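Long-range contacts in Serine/threonine-protein kinase pknE (Mycobacterium tuberculosis, PDB 2H34), which catalyses the ATP-dependent phosphorylation of serine and threonine residues in proteins, through the catalytic domain present here, and is probably important for bacterial survival in the host: residues A[48-53]-A[63-68]; A[98-103]-A[110-115]; A[141-146]-A[171-176]; A[160-165]-A[222-227]; A[197-202]-A[241-246]. One frame throughout, in Å; residues are numbered along the deposited sequence.

Contact 1: residues A[48-53]-A[63-68]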
# COMPACT_ATOMS: atom_id res chain seq x y z
N GLY A 48 12.54 9.77 -2.31
CA GLY A 48 13.80 9.36 -1.69
C GLY A 48 14.12 7.89 -1.84
O GLY A 48 13.29 7.09 -2.28
N ASP A 49 15.35 7.53 -1.49
CA ASP A 49 15.79 6.14 -1.54
C ASP A 49 16.14 5.69 -0.13
O ASP A 49 16.90 6.35 0.57
CB ASP A 49 17.01 6.01 -2.46
CG ASP A 49 16.91 6.90 -3.70
OD1 ASP A 49 15.80 7.01 -4.28
OD2 ASP A 49 17.94 7.48 -4.10
N VAL A 50 15.56 4.57 0.28
CA VAL A 50 15.74 4.06 1.64
C VAL A 50 16.99 3.20 1.75
O VAL A 50 17.28 2.37 0.87
CB VAL A 50 14.50 3.26 2.12
CG1 VAL A 50 14.72 2.68 3.51
CG2 VAL A 50 13.25 4.13 2.09
N TYR A 51 17.74 3.41 2.82
CA TYR A 51 18.82 2.52 3.22
C TYR A 51 18.48 1.98 4.60
O TYR A 51 17.80 2.65 5.38
CB TYR A 51 20.15 3.27 3.32
CG TYR A 51 20.76 3.74 2.01
CD1 TYR A 51 21.30 2.83 1.10
CD2 TYR A 51 20.84 5.10 1.71
CE1 TYR A 51 21.89 3.27 -0.09
CE2 TYR A 51 21.42 5.55 0.53
CZ TYR A 51 21.94 4.63 -0.37
OH TYR A 51 22.51 5.08 -1.53
N GLU A 52 18.96 0.78 4.91
CA GLU A 52 19.07 0.33 6.30
C GLU A 52 20.23 1.09 6.92
O GLU A 52 21.21 1.38 6.22
CB GLU A 52 19.33 -1.18 6.38
CG GLU A 52 18.14 -2.04 5.97
CD GLU A 52 18.54 -3.42 5.45
OE1 GLU A 52 19.73 -3.64 5.12
OE2 GLU A 52 17.64 -4.30 5.34
N ALA A 53 20.13 1.42 8.20
CA ALA A 53 21.13 2.29 8.83
C ALA A 53 21.25 2.08 10.33
O ALA A 53 20.25 1.87 11.01
CB ALA A 53 20.81 3.74 8.53
N ALA A 63 15.41 1.98 9.58
CA ALA A 63 15.27 2.27 8.17
C ALA A 63 15.36 3.78 7.98
O ALA A 63 14.73 4.54 8.72
CB ALA A 63 13.95 1.74 7.64
N LEU A 64 16.16 4.22 7.03
CA LEU A 64 16.34 5.64 6.80
C LEU A 64 16.14 6.02 5.35
O LEU A 64 16.84 5.53 4.47
CB LEU A 64 17.72 6.09 7.29
CG LEU A 64 18.12 7.56 7.06
CD1 LEU A 64 17.17 8.52 7.76
CD2 LEU A 64 19.55 7.80 7.51
N LYS A 65 15.16 6.89 5.11
CA LYS A 65 14.89 7.40 3.78
C LYS A 65 15.65 8.69 3.58
O LYS A 65 15.55 9.60 4.40
CB LYS A 65 13.40 7.63 3.59
CG LYS A 65 13.04 8.27 2.25
CD LYS A 65 11.57 8.67 2.17
CE LYS A 65 10.70 7.50 1.74
NZ LYS A 65 9.27 7.77 2.02
N LEU A 66 16.40 8.77 2.48
CA LEU A 66 17.13 9.98 2.10
C LEU A 66 16.64 10.51 0.77
O LEU A 66 16.74 9.83 -0.25
CB LEU A 66 18.63 9.69 2.00
CG LEU A 66 19.38 9.38 3.29
CD1 LEU A 66 20.77 8.88 2.95
CD2 LEU A 66 19.45 10.61 4.18
N MSE A 67 16.13 11.74 0.78
CA MSE A 67 15.59 12.35 -0.43
C MSE A 67 16.75 12.75 -1.35
O MSE A 67 17.50 13.72 -0.96
CB MSE A 67 14.74 13.57 -0.08
CG MSE A 67 14.07 13.53 1.30
SE MSE A 67 12.63 12.20 1.54
CE MSE A 67 11.63 13.07 3.03
N SER A 68 17.46 11.77 -1.77
CA SER A 68 18.82 11.84 -2.38
C SER A 68 19.11 13.00 -3.33
O SER A 68 18.22 13.67 -3.85
CB SER A 68 19.10 10.55 -3.12
OG SER A 68 20.48 10.45 -3.46
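Asp49 and Leu66 form one hydrogen-bonded pair of this antiparallel strand contact, Tyr51 and Leu64 the next. In the first, Asp49 N donates to Leu66 O (3.0 Å) and Leu66 N returns a bond to Asp49 O; in the second, Tyr51 N meets Leu64 O (2.8 Å) and Leu64 N meets Tyr51 O. Leu66 O is gripped twice, since Ser68 N reaches it from the face of its carbonyl plane opposite to Asp49 N, as the chain leaves the strand through an inverse gamma turn centred on Met67.

The apolar contacts fall on two faces. On one, Val50 CG2 rests on Lys65 CB at 3.8 Å, and Val50 CG1 approaches Ala63 CB; the branched valine suits a strand and covers the aliphatic root of the lysine. On the other, Leu66 CD1 comes to the edge of the Tyr51 ring, 4.0 Å from CD2, the two side chains crossing at about a right angle. Gly48 CA passes close to Leu66 O, a place suited to a residue without a side chain.

The charged ends find partners beyond the two strands: Asp49 forms a salt bridge with Arg44, and Lys65, a predicted ATP-binding residue, with Asp177 of the DFG motif. This hairpin, strands 49-55 and 60-66, begins at the end of the glycine-rich loop and lies between strand 36-44, whose leucines Tyr51 touches, and strand 108-114, hydrogen-bonded to Ala63 and Lys65.

Contact 2: residues A[98-103]-A[110-115]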
# COMPACT_ATOMS: atom_id res chain seq x y z
N PRO A 98 6.22 3.10 12.30
CA PRO A 98 6.53 4.21 13.20
C PRO A 98 7.61 5.09 12.61
O PRO A 98 8.59 4.56 12.06
CB PRO A 98 7.09 3.51 14.43
CG PRO A 98 6.51 2.15 14.37
CD PRO A 98 6.46 1.80 12.94
N ILE A 99 7.43 6.41 12.70
CA ILE A 99 8.49 7.35 12.32
C ILE A 99 9.25 7.75 13.57
O ILE A 99 8.64 8.28 14.51
CB ILE A 99 7.93 8.61 11.63
CG1 ILE A 99 7.20 8.27 10.32
CG2 ILE A 99 9.03 9.65 11.39
CD1 ILE A 99 7.78 7.11 9.54
N HIS A 100 10.56 7.51 13.60
CA HIS A 100 11.37 7.93 14.74
C HIS A 100 11.63 9.41 14.76
O HIS A 100 11.43 10.05 15.78
CB HIS A 100 12.70 7.19 14.80
CG HIS A 100 12.56 5.71 14.97
ND1 HIS A 100 13.37 4.81 14.33
CD2 HIS A 100 11.68 4.98 15.71
CE1 HIS A 100 13.01 3.58 14.67
NE2 HIS A 100 11.99 3.66 15.49
N ASP A 101 12.07 9.94 13.64
CA ASP A 101 12.56 11.31 13.60
C ASP A 101 12.63 11.77 12.16
O ASP A 101 12.51 10.95 11.24
CB ASP A 101 13.95 11.36 14.24
CG ASP A 101 14.43 12.77 14.50
OD1 ASP A 101 13.61 13.70 14.57
OD2 ASP A 101 15.66 12.93 14.63
N PHE A 102 12.81 13.07 11.97
CA PHE A 102 13.00 13.68 10.66
C PHE A 102 13.50 15.12 10.79
O PHE A 102 13.35 15.75 11.84
CB PHE A 102 11.70 13.63 9.84
CG PHE A 102 10.49 14.16 10.57
CD1 PHE A 102 9.72 13.32 11.37
CD2 PHE A 102 10.11 15.49 10.44
CE1 PHE A 102 8.60 13.81 12.04
CE2 PHE A 102 8.98 15.98 11.10
CZ PHE A 102 8.23 15.14 11.90
N GLY A 103 14.11 15.63 9.72
CA GLY A 103 14.62 17.01 9.68
C GLY A 103 15.70 17.15 8.63
O GLY A 103 15.62 16.54 7.56
N TYR A 110 15.93 13.97 5.85
CA TYR A 110 15.87 12.57 6.21
C TYR A 110 14.58 12.22 6.95
O TYR A 110 13.94 13.09 7.55
CB TYR A 110 17.10 12.20 7.05
CG TYR A 110 17.07 12.71 8.48
CD1 TYR A 110 17.37 14.03 8.79
CD2 TYR A 110 16.76 11.84 9.53
CE1 TYR A 110 17.34 14.49 10.11
CE2 TYR A 110 16.73 12.28 10.85
CZ TYR A 110 17.02 13.60 11.14
OH TYR A 110 16.99 14.02 12.45
N VAL A 111 14.19 10.95 6.86
CA VAL A 111 13.14 10.37 7.70
C VAL A 111 13.64 9.05 8.29
O VAL A 111 13.97 8.12 7.56
CB VAL A 111 11.81 10.17 6.95
CG1 VAL A 111 10.80 9.49 7.85
CG2 VAL A 111 11.25 11.50 6.46
N ASP A 112 13.70 9.00 9.61
CA ASP A 112 14.17 7.83 10.33
C ASP A 112 12.98 7.04 10.82
O ASP A 112 12.13 7.57 11.54
CB ASP A 112 15.05 8.27 11.50
CG ASP A 112 15.25 7.18 12.54
OD1 ASP A 112 14.62 6.10 12.44
OD2 ASP A 112 16.04 7.41 13.48
N MSE A 113 12.92 5.77 10.46
CA MSE A 113 11.78 4.93 10.82
C MSE A 113 12.20 3.55 11.30
O MSE A 113 13.32 3.10 11.04
CB MSE A 113 10.83 4.80 9.65
CG MSE A 113 11.53 4.80 8.32
SE MSE A 113 10.36 4.68 6.79
CE MSE A 113 9.94 6.59 6.45
N ARG A 114 11.28 2.89 12.00
CA ARG A 114 11.39 1.51 12.46
C ARG A 114 11.67 0.55 11.29
O ARG A 114 11.06 0.65 10.22
CB ARG A 114 10.09 1.13 13.19
CG ARG A 114 10.04 -0.23 13.87
CD ARG A 114 9.58 -0.05 15.32
NE ARG A 114 8.60 -1.04 15.77
CZ ARG A 114 8.11 -1.09 17.00
NH1 ARG A 114 8.50 -0.21 17.91
NH2 ARG A 114 7.21 -2.01 17.34
N LEU A 115 12.62 -0.35 11.49
CA LEU A 115 12.98 -1.31 10.45
C LEU A 115 12.13 -2.57 10.55
O LEU A 115 12.05 -3.19 11.61
CB LEU A 115 14.45 -1.71 10.57
CG LEU A 115 14.80 -2.95 9.73
CD1 LEU A 115 15.39 -2.56 8.38
CD2 LEU A 115 15.72 -3.89 10.51
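His100 and Asp112 carry the dense middle of this hairpin. His100 and Asp101 both face Asp112 in a classic beta bulge, and their two backbone N-H groups converge on Asp112 O. With CG anti to the carbonyl carbon (chi1 -62°), the His100 ring turns across to the neighbouring strand, where ND1 donates to Asp112 OD1 at 2.6 Å. OD1 lies close to the ring plane although the carboxylate is turned 87° to it; ND1 comes to the syn side of OD1, 34° out of the carboxylate plane. The other oxygen, OD2, is held by Tyr36 OH.

On the opposite face of the sheet the packing is aliphatic: Ile99 CG2 touches Val111 CG1 (4.0 Å), and Ile99 CD1 meets Met113 CE (3.8 Å), the two chains lying side by side.

Toward the turn, Tyr110 folds its ring over the backbone of 102-103, with Phe102 CA 4.2 Å from the ring centroid in a CH-pi contact and Gly103 N over the same face. Gly103 has backbone angles that call for glycine. Tyr110 OH then reaches Asp101 OD2 (2.8 Å) from above the carboxylate plane.

The outer parts are looser. Near the turn the exposed Phe102 touches across mainly through CB; at the other end the exposed Arg114 places its guanidinium face over Pro98 CG and its CB 3.7 Å from Pro98 CD.

The Asp112 carboxylate, mostly buried and accepting from a histidine and a tyrosine, would be expected to favour a protonated His100 ring.

Contact 3: residues A[141-146]-A[171-176]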
# COMPACT_ATOMS: atom_id res chain seq x y z
N ARG A 141 -7.40 -6.74 5.75
CA ARG A 141 -7.94 -6.06 6.93
C ARG A 141 -6.94 -5.08 7.54
O ARG A 141 -7.26 -3.93 7.77
CB ARG A 141 -8.46 -7.05 7.98
CG ARG A 141 -9.34 -6.40 9.05
CD ARG A 141 -9.70 -7.32 10.18
NE ARG A 141 -10.32 -8.56 9.69
CZ ARG A 141 -9.87 -9.79 9.94
NH1 ARG A 141 -8.79 -9.97 10.70
NH2 ARG A 141 -10.50 -10.85 9.43
N GLN A 142 -5.71 -5.56 7.75
CA GLN A 142 -4.63 -4.75 8.32
C GLN A 142 -4.21 -3.56 7.47
O GLN A 142 -3.93 -2.50 8.00
CB GLN A 142 -3.40 -5.59 8.60
CG GLN A 142 -3.59 -6.74 9.54
CD GLN A 142 -2.41 -7.67 9.52
OE1 GLN A 142 -2.44 -8.70 8.87
NE2 GLN A 142 -1.34 -7.30 10.23
N ILE A 143 -4.11 -3.74 6.15
CA ILE A 143 -3.72 -2.63 5.29
C ILE A 143 -4.84 -1.61 5.16
O ILE A 143 -4.59 -0.40 5.19
CB ILE A 143 -3.25 -3.11 3.89
CG1 ILE A 143 -1.87 -3.72 3.98
CG2 ILE A 143 -3.17 -1.95 2.91
CD1 ILE A 143 -1.93 -5.17 4.11
N GLY A 144 -6.08 -2.08 5.04
CA GLY A 144 -7.23 -1.18 4.95
C GLY A 144 -7.29 -0.29 6.18
O GLY A 144 -7.63 0.90 6.11
N SER A 145 -6.91 -0.90 7.30
CA SER A 145 -6.82 -0.21 8.56
C SER A 145 -5.79 0.92 8.48
O SER A 145 -6.09 2.06 8.83
CB SER A 145 -6.48 -1.21 9.68
OG SER A 145 -6.37 -0.58 10.92
N ALA A 146 -4.60 0.61 7.97
CA ALA A 146 -3.57 1.63 7.76
C ALA A 146 -4.07 2.74 6.83
O ALA A 146 -3.90 3.92 7.11
CB ALA A 146 -2.32 1.00 7.22
N ASP A 171 1.97 -13.19 9.69
CA ASP A 171 1.11 -12.52 8.72
C ASP A 171 0.81 -11.09 9.15
O ASP A 171 -0.25 -10.56 8.86
CB ASP A 171 -0.22 -13.28 8.56
CG ASP A 171 -0.16 -14.37 7.52
OD1 ASP A 171 0.93 -14.64 6.97
OD2 ASP A 171 -1.22 -14.96 7.24
N PHE A 172 1.73 -10.47 9.86
CA PHE A 172 1.52 -9.10 10.27
C PHE A 172 1.94 -8.19 9.14
O PHE A 172 3.08 -8.25 8.68
CB PHE A 172 2.32 -8.78 11.51
CG PHE A 172 1.88 -7.54 12.17
CD1 PHE A 172 1.01 -7.59 13.23
CD2 PHE A 172 2.31 -6.30 11.71
CE1 PHE A 172 0.59 -6.44 13.85
CE2 PHE A 172 1.88 -5.14 12.32
CZ PHE A 172 1.02 -5.22 13.39
N ALA A 173 1.03 -7.35 8.68
CA ALA A 173 1.28 -6.55 7.50
C ALA A 173 1.32 -5.06 7.76
O ALA A 173 0.46 -4.53 8.44
CB ALA A 173 0.25 -6.87 6.43
N TYR A 174 2.32 -4.40 7.18
CA TYR A 174 2.44 -2.96 7.21
C TYR A 174 2.22 -2.36 5.85
O TYR A 174 2.67 -2.91 4.84
CB TYR A 174 3.83 -2.55 7.62
CG TYR A 174 4.19 -2.88 9.02
CD1 TYR A 174 3.86 -2.01 10.04
CD2 TYR A 174 4.89 -4.04 9.33
CE1 TYR A 174 4.21 -2.31 11.35
CE2 TYR A 174 5.24 -4.34 10.62
CZ TYR A 174 4.89 -3.47 11.62
OH TYR A 174 5.21 -3.75 12.91
N LEU A 175 1.59 -1.20 5.82
CA LEU A 175 1.54 -0.39 4.61
C LEU A 175 2.80 0.46 4.58
O LEU A 175 3.01 1.29 5.47
CB LEU A 175 0.29 0.49 4.59
CG LEU A 175 0.20 1.48 3.43
CD1 LEU A 175 -0.26 0.79 2.15
CD2 LEU A 175 -0.70 2.66 3.76
N VAL A 176 3.65 0.24 3.57
CA VAL A 176 4.86 1.06 3.36
C VAL A 176 4.78 1.88 2.08
O VAL A 176 4.15 1.46 1.11
CB VAL A 176 6.16 0.21 3.34
CG1 VAL A 176 6.51 -0.27 4.71
CG2 VAL A 176 6.02 -0.98 2.40
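Where Gln142 approaches Ala173 and Ile143 approaches Leu175, helix 141-146 runs over strand 173-175 with the two axes 7.5 Å apart and only 29° from parallel. The CA atoms of Ile143 and Leu175 are 5.8 Å apart. One side of the helix faces the strand, so Gln142, Ile143 and Ala146, a helical turn apart at the ends, do the touching, while Ala173 and Leu175, two apart along an extended strand, answer them.

The core is aliphatic. Ile143 is turned with CG1 anti to the carbonyl carbon (chi1 -74°), which sends CG1 and, through it, CD1 toward Ala173 CB, 3.6 Å from CD1. Its other branch, CG2, meets Leu175 CD1 at 4.1 Å, the two side chains crossing at about a right angle. Ala146 CB sits on Leu175 CB (3.7 Å); alanine is short enough at both Ala146 and Ala173 to let helix and strand come together, while leucine and isoleucine fill the space between them.

At the outer end the long Gln142 chain is extended beyond CG, so its amide reaches the backbone of 171-173 and lies over one face of the Phe172 ring. Asp171, in the turn before the strand, keeps its carboxylate for a salt bridge with Arg135, and the Phe172 ring also stacks with His95.

Such packing is characteristic of the protein kinase C-lobe: the long helix 133-152 supports the short strand whose continuation, at Val176, leads directly into the DFG motif.

Contact 4: residues A[160-165]-A[222-227]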
# COMPACT_ATOMS: atom_id res chain seq x y z
N VAL A 160 -2.85 1.53 -3.68
CA VAL A 160 -2.09 0.50 -2.99
C VAL A 160 -1.55 -0.44 -4.05
O VAL A 160 -2.26 -0.78 -5.01
CB VAL A 160 -2.97 -0.34 -2.04
CG1 VAL A 160 -2.19 -0.77 -0.82
CG2 VAL A 160 -4.20 0.41 -1.61
N LYS A 161 -0.29 -0.86 -3.88
CA LYS A 161 0.29 -1.92 -4.68
C LYS A 161 0.67 -3.00 -3.69
O LYS A 161 1.05 -2.68 -2.56
CB LYS A 161 1.55 -1.42 -5.39
CG LYS A 161 1.34 -0.34 -6.44
CD LYS A 161 2.47 0.72 -6.43
CE LYS A 161 3.60 0.41 -7.42
NZ LYS A 161 4.73 -0.31 -6.79
N PRO A 162 0.59 -4.29 -4.09
CA PRO A 162 1.10 -5.39 -3.26
C PRO A 162 2.56 -5.18 -2.87
O PRO A 162 3.00 -5.61 -1.80
CB PRO A 162 0.98 -6.59 -4.18
CG PRO A 162 -0.15 -6.25 -5.09
CD PRO A 162 -0.02 -4.78 -5.34
N GLU A 163 3.30 -4.50 -3.74
CA GLU A 163 4.68 -4.14 -3.52
C GLU A 163 4.80 -3.08 -2.41
O GLU A 163 5.90 -2.71 -2.02
CB GLU A 163 5.29 -3.64 -4.84
CG GLU A 163 5.04 -4.59 -6.08
CD GLU A 163 3.67 -4.38 -6.82
OE1 GLU A 163 3.35 -3.22 -7.20
OE2 GLU A 163 2.93 -5.37 -7.06
N ASN A 164 3.66 -2.60 -1.90
CA ASN A 164 3.64 -1.64 -0.79
C ASN A 164 3.16 -2.31 0.48
O ASN A 164 2.84 -1.64 1.48
CB ASN A 164 2.69 -0.49 -1.08
CG ASN A 164 3.12 0.36 -2.26
OD1 ASN A 164 2.30 0.70 -3.12
ND2 ASN A 164 4.41 0.71 -2.30
N ILE A 165 3.05 -3.63 0.41
CA ILE A 165 2.51 -4.43 1.50
C ILE A 165 3.60 -5.41 1.95
O ILE A 165 4.09 -6.22 1.17
CB ILE A 165 1.23 -5.18 1.05
CG1 ILE A 165 0.14 -4.17 0.69
CG2 ILE A 165 0.72 -6.09 2.15
CD1 ILE A 165 -1.07 -4.77 -0.01
N THR A 222 -9.26 -3.44 -3.30
CA THR A 222 -10.17 -4.48 -3.75
C THR A 222 -9.55 -5.27 -4.92
O THR A 222 -9.66 -6.50 -4.97
CB THR A 222 -11.56 -3.90 -4.10
OG1 THR A 222 -11.95 -2.99 -3.08
CG2 THR A 222 -12.59 -5.00 -4.20
N CYS A 223 -8.88 -4.57 -5.84
CA CYS A 223 -8.02 -5.23 -6.82
C CYS A 223 -6.97 -6.11 -6.10
O CYS A 223 -6.78 -7.28 -6.44
CB CYS A 223 -7.33 -4.21 -7.71
SG CYS A 223 -8.43 -3.12 -8.65
N VAL A 224 -6.32 -5.55 -5.09
CA VAL A 224 -5.31 -6.31 -4.37
C VAL A 224 -5.93 -7.57 -3.74
O VAL A 224 -5.36 -8.67 -3.85
CB VAL A 224 -4.58 -5.46 -3.32
CG1 VAL A 224 -3.68 -6.34 -2.48
CG2 VAL A 224 -3.75 -4.39 -4.00
N LEU A 225 -7.08 -7.41 -3.09
CA LEU A 225 -7.79 -8.53 -2.51
C LEU A 225 -8.06 -9.58 -3.59
O LEU A 225 -7.74 -10.76 -3.42
CB LEU A 225 -9.10 -8.07 -1.87
CG LEU A 225 -10.09 -9.15 -1.38
CD1 LEU A 225 -9.48 -10.06 -0.33
CD2 LEU A 225 -11.37 -8.51 -0.87
N TYR A 226 -8.64 -9.13 -4.71
CA TYR A 226 -8.88 -9.99 -5.85
C TYR A 226 -7.67 -10.84 -6.18
O TYR A 226 -7.76 -12.07 -6.24
CB TYR A 226 -9.26 -9.17 -7.08
CG TYR A 226 -9.64 -10.04 -8.27
CD1 TYR A 226 -10.93 -10.57 -8.39
CD2 TYR A 226 -8.71 -10.33 -9.28
CE1 TYR A 226 -11.27 -11.36 -9.48
CE2 TYR A 226 -9.05 -11.11 -10.37
CZ TYR A 226 -10.33 -11.62 -10.47
OH TYR A 226 -10.65 -12.40 -11.54
N GLU A 227 -6.54 -10.17 -6.37
CA GLU A 227 -5.31 -10.84 -6.75
C GLU A 227 -4.86 -11.90 -5.75
O GLU A 227 -4.40 -12.97 -6.15
CB GLU A 227 -4.18 -9.85 -7.00
CG GLU A 227 -2.99 -10.50 -7.67
CD GLU A 227 -1.96 -9.51 -8.17
OE1 GLU A 227 -2.26 -8.29 -8.24
OE2 GLU A 227 -0.84 -9.97 -8.51
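Val224 pushes its two methyl groups between Ile165 and Pro162, each branch with its own partner. Its CG1 is anti to the backbone N (chi1 172°) and meets Ile165 CD1 at 3.9 Å, while CG2, anti to the carbonyl carbon, lies 4.0 Å from Pro162 CD and as far from Val160 O. In each pair the two side chains point in opposite directions as they pass, methyl against methyl and methyl against ring. Ile165 reaches this point because its chain is extended at the second torsion (chi2 169°), stretching CD1 away from its own backbone.

Segment 160-165 follows the predicted proton acceptor Asp159 in the catalytic loop of the kinase, and helix 217-230 is the central helix of the C-lobe, on which that loop characteristically rests. Val224 is the main helix residue to meet the loop, with Leu121 of helix 121-128 packing against the same side chains. The rigid ring of Pro162 suits the start of a short 3-10 turn, and its CD and CG offer an apolar edge to the valine.

The polar groups of the loop hold its own shape. Asn164 OD1 accepts from Lys161 N (3.1 Å), and Lys161 NZ forms a salt bridge to Glu163 OE1 at its anti lone pair (3.2 Å). Glu227, one helical turn beyond Val224, extends its chain past Pro162 CG toward Tyr201, whose OH is hydrogen-bonded to its OE1.

Contact 5: residues A[197-202]-A[241-246]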
# COMPACT_ATOMS: atom_id res chain seq x y z
N GLY A 197 3.83 3.45 -9.15
CA GLY A 197 2.41 3.16 -9.27
C GLY A 197 2.09 2.47 -10.58
O GLY A 197 2.66 2.82 -11.61
N THR A 198 1.21 1.46 -10.54
CA THR A 198 0.78 0.83 -11.80
C THR A 198 -0.72 0.75 -11.98
O THR A 198 -1.48 0.62 -11.01
CB THR A 198 1.30 -0.61 -12.00
OG1 THR A 198 1.04 -1.37 -10.81
CG2 THR A 198 2.80 -0.62 -12.39
N LEU A 199 -1.10 0.76 -13.26
CA LEU A 199 -2.48 0.77 -13.70
C LEU A 199 -3.33 -0.41 -13.23
O LEU A 199 -4.57 -0.31 -13.25
CB LEU A 199 -2.54 0.88 -15.22
CG LEU A 199 -2.45 2.28 -15.82
CD1 LEU A 199 -1.06 2.90 -15.62
CD2 LEU A 199 -2.78 2.22 -17.29
N TYR A 200 -2.69 -1.51 -12.82
CA TYR A 200 -3.43 -2.69 -12.39
C TYR A 200 -4.42 -2.39 -11.27
O TYR A 200 -5.42 -3.10 -11.13
CB TYR A 200 -2.51 -3.80 -11.90
CG TYR A 200 -1.60 -4.43 -12.93
CD1 TYR A 200 -2.10 -4.90 -14.14
CD2 TYR A 200 -0.23 -4.60 -12.66
CE1 TYR A 200 -1.26 -5.50 -15.08
CE2 TYR A 200 0.62 -5.20 -13.58
CZ TYR A 200 0.10 -5.65 -14.79
OH TYR A 200 0.93 -6.24 -15.72
N TYR A 201 -4.14 -1.34 -10.49
CA TYR A 201 -4.89 -1.05 -9.26
C TYR A 201 -5.57 0.32 -9.25
O TYR A 201 -5.92 0.84 -8.19
CB TYR A 201 -3.97 -1.24 -8.03
CG TYR A 201 -3.20 -2.55 -8.09
CD1 TYR A 201 -1.91 -2.60 -8.63
CD2 TYR A 201 -3.80 -3.74 -7.70
CE1 TYR A 201 -1.23 -3.79 -8.74
CE2 TYR A 201 -3.12 -4.94 -7.81
CZ TYR A 201 -1.84 -4.96 -8.33
OH TYR A 201 -1.19 -6.16 -8.45
N MSE A 202 -5.79 0.88 -10.44
CA MSE A 202 -6.24 2.27 -10.54
C MSE A 202 -7.70 2.46 -10.89
O MSE A 202 -8.17 2.00 -11.93
CB MSE A 202 -5.39 3.03 -11.54
CG MSE A 202 -4.27 3.80 -10.93
SE MSE A 202 -3.44 4.84 -12.36
CE MSE A 202 -1.55 4.75 -11.64
N SER A 241 -5.03 -1.41 -22.90
CA SER A 241 -6.15 -2.31 -22.64
C SER A 241 -6.56 -2.37 -21.15
O SER A 241 -7.75 -2.41 -20.84
CB SER A 241 -5.88 -3.72 -23.20
OG SER A 241 -5.16 -4.52 -22.28
N VAL A 242 -5.59 -2.36 -20.24
CA VAL A 242 -5.91 -2.32 -18.81
C VAL A 242 -6.65 -1.04 -18.41
O VAL A 242 -7.73 -1.11 -17.81
CB VAL A 242 -4.65 -2.53 -17.92
CG1 VAL A 242 -4.91 -2.12 -16.47
CG2 VAL A 242 -4.21 -3.97 -17.97
N MSE A 243 -6.08 0.11 -18.77
CA MSE A 243 -6.71 1.41 -18.50
C MSE A 243 -8.16 1.41 -18.96
O MSE A 243 -9.04 1.90 -18.24
CB MSE A 243 -5.96 2.53 -19.21
CG MSE A 243 -6.22 3.90 -18.64
SE MSE A 243 -5.97 5.31 -19.96
CE MSE A 243 -4.01 5.12 -20.37
N GLY A 244 -8.38 0.86 -20.17
CA GLY A 244 -9.72 0.70 -20.72
C GLY A 244 -10.59 -0.25 -19.91
O GLY A 244 -11.81 0.01 -19.68
N ALA A 245 -9.96 -1.35 -19.46
CA ALA A 245 -10.71 -2.40 -18.78
C ALA A 245 -11.37 -1.86 -17.51
O ALA A 245 -12.53 -2.16 -17.22
CB ALA A 245 -9.80 -3.57 -18.48
N HIS A 246 -10.62 -1.02 -16.78
CA HIS A 246 -11.09 -0.39 -15.55
C HIS A 246 -12.29 0.53 -15.78
O HIS A 246 -13.18 0.65 -14.94
CB HIS A 246 -9.97 0.45 -14.93
CG HIS A 246 -9.11 -0.31 -13.97
ND1 HIS A 246 -7.76 -0.49 -14.16
CD2 HIS A 246 -9.40 -0.90 -12.79
CE1 HIS A 246 -7.26 -1.18 -13.14
NE2 HIS A 246 -8.23 -1.43 -12.29
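Leu199 starts a short 3-10 turn that faces one side of helix 241-246, its CA 6.4 Å from Met243 CA, and the chain then runs on so that Met202 comes opposite His246, one turn further along the helix.

Leu199 carries most of the aliphatic contact from the loop side. Its CB lies 4.0 Å from Val242 CG1, and its CD2 branch reaches past to Met243 CB at 3.7 Å, the leucine and selenomethionine chains crossing at a slant. Val242 turns CG1 anti to the backbone N (chi1 165°), which directs this branch at Leu199, while CG2 approaches Tyr200 CE1 at 4.4 Å. A beta-branched valine fits because it splits its two methyls between Leu199 and Tyr200, and a leucine because it touches Val242 with CB and Met243 with CD2.

The buried His246 ring lies among backbone oxygens: Met202 O stands over the centre of one face, and Tyr200 O is at the edge. Around it, Tyr235 meets the ring edge-to-face and Tyr219 approaches it at a slant.

Segment 197-202 holds Thr198, an autophosphorylation site by similarity and unmodified in this structure, and precedes the APE motif; in kinases this stretch is the P+1 loop that receives substrate. The chemistry is consistent with docking of the loop mainly by apolar packing, with the His246 ring set among backbone carbonyls, rather than by ion pairs.

In the fold
Along the chain, contact 1 comes first, then contact 2, both on the five-stranded N-lobe sheet, where neighbouring strands 60-66 and 108-114 join them across a centre distance of about 10 Å. Contacts 3, 4 and 5 belong to the C-lobe, and their segments interleave: 3 crosses 4, and 4 crosses 5. Contacts 3 and 4 (centres about 11 Å apart) touch through Asn164 and Val176, and contacts 4 and 5 (about 13 Å) through Tyr201 and Glu227. Contacts 2 and 5 lie about 33 Å apart. Contacts 1 and 2 thus build the lobe with the predicted ATP-binding residues, contacts 3 to 5 the lobe with the catalytic loop, its predicted proton acceptor Asp159, and the P+1 loop.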